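Local coordinates for protein PrgZ (Enterococcus faecalis, PDB 4FAJ) that is a membrane-anchored extracellular receptor that binds a peptide pheromone, probably for uptake by a peptide transporter, at residues Glu294-Lys306 with Ser350-Ala362. Sequence-based numbering, arbitrary orientation.
With ZN (zinc ion), chain G; ZN (zinc ion), chain F.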
# COMPACT_ATOMS: atom_id res chain seq x y z
N GLU A 294 21.28 5.57 -3.93
CA GLU A 294 20.82 4.49 -3.07
C GLU A 294 20.74 3.21 -3.89
O GLU A 294 20.71 3.26 -5.12
CB GLU A 294 19.45 4.82 -2.44
CG GLU A 294 18.32 4.83 -3.42
CD GLU A 294 16.97 5.11 -2.78
OE1 GLU A 294 15.96 5.04 -3.52
OE2 GLU A 294 16.89 5.39 -1.57
N ALA A 295 20.74 2.07 -3.20
CA ALA A 295 20.65 0.76 -3.83
C ALA A 295 19.91 -0.20 -2.91
O ALA A 295 20.30 -0.36 -1.75
CB ALA A 295 22.05 0.22 -4.14
N PRO A 296 18.85 -0.85 -3.42
CA PRO A 296 18.14 -1.82 -2.59
C PRO A 296 18.97 -3.09 -2.43
O PRO A 296 19.80 -3.41 -3.30
CB PRO A 296 16.87 -2.10 -3.39
CG PRO A 296 17.29 -1.90 -4.80
CD PRO A 296 18.22 -0.73 -4.75
N LEU A 297 18.75 -3.79 -1.31
CA LEU A 297 19.51 -5.00 -0.98
C LEU A 297 18.63 -6.15 -0.47
O LEU A 297 17.64 -5.94 0.22
CB LEU A 297 20.55 -4.67 0.10
CG LEU A 297 21.64 -3.67 -0.25
CD1 LEU A 297 22.45 -3.30 0.99
CD2 LEU A 297 22.56 -4.21 -1.34
N ALA A 298 19.03 -7.38 -0.82
CA ALA A 298 18.42 -8.61 -0.29
C ALA A 298 19.36 -9.78 -0.55
O ALA A 298 20.32 -9.65 -1.29
CB ALA A 298 17.09 -8.86 -0.96
N GLY A 299 19.06 -10.92 0.07
CA GLY A 299 19.82 -12.17 -0.12
C GLY A 299 21.32 -12.03 0.04
O GLY A 299 21.80 -11.35 0.95
N GLU A 300 22.08 -12.67 -0.85
CA GLU A 300 23.53 -12.65 -0.77
C GLU A 300 24.10 -11.22 -0.83
O GLU A 300 25.13 -10.95 -0.21
CB GLU A 300 24.12 -13.53 -1.88
CG GLU A 300 25.64 -13.56 -1.98
CD GLU A 300 26.34 -14.21 -0.78
OE1 GLU A 300 25.66 -14.88 0.05
OE2 GLU A 300 27.58 -14.06 -0.69
N TYR A 301 23.43 -10.32 -1.53
CA TYR A 301 23.89 -8.93 -1.63
C TYR A 301 23.78 -8.24 -0.26
O TYR A 301 24.69 -7.53 0.15
CB TYR A 301 23.08 -8.15 -2.67
CG TYR A 301 22.99 -8.81 -4.03
CD1 TYR A 301 24.07 -8.74 -4.92
CD2 TYR A 301 21.85 -9.48 -4.43
CE1 TYR A 301 24.00 -9.34 -6.18
CE2 TYR A 301 21.78 -10.11 -5.70
CZ TYR A 301 22.86 -10.02 -6.56
OH TYR A 301 22.79 -10.60 -7.82
N ALA A 302 22.66 -8.45 0.41
CA ALA A 302 22.48 -7.90 1.77
C ALA A 302 23.49 -8.51 2.73
O ALA A 302 24.09 -7.80 3.54
CB ALA A 302 21.07 -8.15 2.25
N LYS A 303 23.67 -9.83 2.65
CA LYS A 303 24.68 -10.54 3.45
C LYS A 303 26.07 -9.90 3.34
O LYS A 303 26.75 -9.67 4.35
CB LYS A 303 24.74 -12.02 3.02
CG LYS A 303 25.48 -12.93 4.01
CD LYS A 303 25.16 -14.39 3.74
CE LYS A 303 25.30 -15.25 5.00
NZ LYS A 303 26.71 -15.44 5.39
N GLN A 304 26.49 -9.57 2.12
CA GLN A 304 27.82 -8.99 1.93
C GLN A 304 27.93 -7.52 2.35
O GLN A 304 29.01 -7.08 2.77
CB GLN A 304 28.27 -9.17 0.47
CG GLN A 304 28.45 -10.63 0.06
CD GLN A 304 29.31 -11.42 1.03
OE1 GLN A 304 30.11 -10.86 1.78
NE2 GLN A 304 29.14 -12.74 1.03
N TYR A 305 26.85 -6.75 2.27
CA TYR A 305 26.89 -5.31 2.61
C TYR A 305 26.35 -4.94 4.00
O TYR A 305 26.33 -3.76 4.39
CB TYR A 305 26.17 -4.49 1.52
CG TYR A 305 27.01 -4.33 0.29
CD1 TYR A 305 26.94 -5.24 -0.75
CD2 TYR A 305 27.91 -3.27 0.17
CE1 TYR A 305 27.75 -5.10 -1.89
CE2 TYR A 305 28.73 -3.13 -0.95
CZ TYR A 305 28.63 -4.04 -1.98
OH TYR A 305 29.43 -3.90 -3.10
N LYS A 306 25.96 -5.97 4.75
CA LYS A 306 25.35 -5.84 6.08
C LYS A 306 26.16 -4.96 7.05
O LYS A 306 25.58 -4.22 7.85
CB LYS A 306 25.19 -7.25 6.68
CG LYS A 306 24.09 -7.39 7.70
CD LYS A 306 23.64 -8.85 7.84
CE LYS A 306 22.48 -9.19 6.90
NZ LYS A 306 21.74 -10.39 7.40
N SER A 350 13.00 -20.08 7.04
CA SER A 350 14.00 -20.33 6.00
C SER A 350 13.97 -19.25 4.91
O SER A 350 15.02 -18.79 4.47
CB SER A 350 13.82 -21.71 5.37
OG SER A 350 14.17 -22.71 6.30
N LEU A 351 12.78 -18.84 4.51
CA LEU A 351 12.64 -17.77 3.51
C LEU A 351 13.32 -16.48 3.96
O LEU A 351 14.12 -15.92 3.24
CB LEU A 351 11.16 -17.49 3.22
CG LEU A 351 10.80 -16.30 2.32
CD1 LEU A 351 11.28 -16.54 0.91
CD2 LEU A 351 9.29 -16.10 2.34
N VAL A 352 12.99 -16.02 5.17
CA VAL A 352 13.50 -14.73 5.64
C VAL A 352 14.99 -14.78 6.00
O VAL A 352 15.71 -13.80 5.78
CB VAL A 352 12.66 -14.16 6.82
CG1 VAL A 352 11.16 -14.04 6.42
CG2 VAL A 352 12.84 -15.00 8.05
N LYS A 353 15.45 -15.91 6.52
CA LYS A 353 16.87 -16.07 6.91
C LYS A 353 17.80 -16.19 5.70
O LYS A 353 18.89 -15.59 5.68
CB LYS A 353 17.05 -17.30 7.80
CG LYS A 353 16.52 -17.13 9.23
CD LYS A 353 16.53 -18.45 10.02
CE LYS A 353 17.91 -19.10 10.06
NZ LYS A 353 18.98 -18.12 10.40
N LYS A 354 17.39 -16.96 4.71
CA LYS A 354 18.27 -17.35 3.61
C LYS A 354 18.00 -16.52 2.38
O LYS A 354 18.92 -15.91 1.84
CB LYS A 354 18.08 -18.84 3.29
CG LYS A 354 18.16 -19.74 4.50
CD LYS A 354 17.74 -21.17 4.18
CE LYS A 354 17.68 -22.03 5.46
NZ LYS A 354 16.97 -23.33 5.26
N LEU A 355 16.75 -16.45 1.96
CA LEU A 355 16.39 -15.75 0.74
C LEU A 355 16.43 -14.23 0.89
O LEU A 355 17.05 -13.55 0.08
CB LEU A 355 15.01 -16.20 0.25
CG LEU A 355 14.59 -15.75 -1.15
CD1 LEU A 355 13.51 -16.67 -1.68
CD2 LEU A 355 14.13 -14.31 -1.15
N LEU A 356 15.79 -13.69 1.93
CA LEU A 356 15.74 -12.24 2.11
C LEU A 356 16.94 -11.71 2.87
O LEU A 356 17.62 -10.82 2.38
CB LEU A 356 14.46 -11.84 2.83
CG LEU A 356 13.20 -12.24 2.06
CD1 LEU A 356 11.99 -11.91 2.91
CD2 LEU A 356 13.14 -11.56 0.71
N ASP A 357 17.16 -12.23 4.08
CA ASP A 357 18.37 -11.98 4.86
C ASP A 357 18.68 -10.49 5.03
O ASP A 357 19.84 -10.07 4.95
CB ASP A 357 19.55 -12.70 4.20
CG ASP A 357 20.72 -12.90 5.14
OD1 ASP A 357 20.57 -12.62 6.35
OD2 ASP A 357 21.78 -13.35 4.66
N ASN A 358 17.66 -9.69 5.29
CA ASN A 358 17.80 -8.24 5.26
C ASN A 358 16.90 -7.52 6.26
O ASN A 358 16.50 -6.38 6.01
CB ASN A 358 17.46 -7.76 3.85
CG ASN A 358 16.01 -8.01 3.47
OD1 ASN A 358 15.25 -8.60 4.25
ND2 ASN A 358 15.62 -7.57 2.28
N GLY A 359 16.56 -8.17 7.36
CA GLY A 359 15.74 -7.56 8.39
C GLY A 359 14.25 -7.79 8.22
O GLY A 359 13.46 -7.37 9.05
N SER A 360 13.85 -8.48 7.15
CA SER A 360 12.47 -8.94 7.04
C SER A 360 12.25 -10.02 8.10
O SER A 360 13.22 -10.63 8.57
CB SER A 360 12.20 -9.52 5.65
OG SER A 360 12.35 -8.53 4.64
N VAL A 361 11.00 -10.24 8.50
CA VAL A 361 10.70 -11.25 9.52
C VAL A 361 9.48 -12.09 9.15
O VAL A 361 8.60 -11.64 8.42
CB VAL A 361 10.52 -10.62 10.91
CG1 VAL A 361 11.78 -9.85 11.33
CG2 VAL A 361 9.30 -9.71 10.93
N ALA A 362 9.44 -13.33 9.64
CA ALA A 362 8.29 -14.21 9.44
C ALA A 362 7.01 -13.55 9.92
O ALA A 362 7.00 -12.85 10.96
CB ALA A 362 8.50 -15.54 10.18
ZN ZN G . 21.97 -13.42 7.84
ZN ZN F . 21.19 -10.73 -9.00
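D357 and K306 form the charged part of this contact. K306 NZ lies 2.7 Å from D357 OD1 in a salt bridge and meets the carboxylate from above its plane. The same ammonium group donates to the backbone D357 O at 3.1 Å, so K306 holds D357 by side chain and backbone at once. D357 CG stands anti to the backbone N (chi1 -161°), beside its own carbonyl carbon, which lets one lysine reach OD1 and the backbone O. D357 OD1 also binds a zinc ion at 2.2 Å. The aliphatic chain of K303 runs past the second carboxylate oxygen, with CB 3.6 Å from D357 OD2.

Hydrogen bonds of backbone and side-chain amide join the two segments next to this. G299 N donates to L356 O at 2.7 Å, from above the carbonyl plane. G299 CA is also only 3.1 Å from L355 O, so the backbones pack tightly here. N358 ND2 makes a weak but nearly straight bond to L297 O (3.3 Å, 176°). At the other end of that amide, N358 OD1 accepts from S360 OG and S360 N, which fixes the rotation of the amide.

Apolar packing is small. A302 CB touches N358 CB, and the same methyl meets a carbonyl, 3.5 Å from D357 O. A298 CB lies against N358 ND2. A298 and L356 both pack against the bound peptide.

Y301 turns to a second zinc, shared with E279 and E421. The contact sets the start of helix 299-305 against the end of helix 348-356, where D357 takes positive phi and N358 begins an Asx turn, beside the peptide site of a family 5 solute-binding protein.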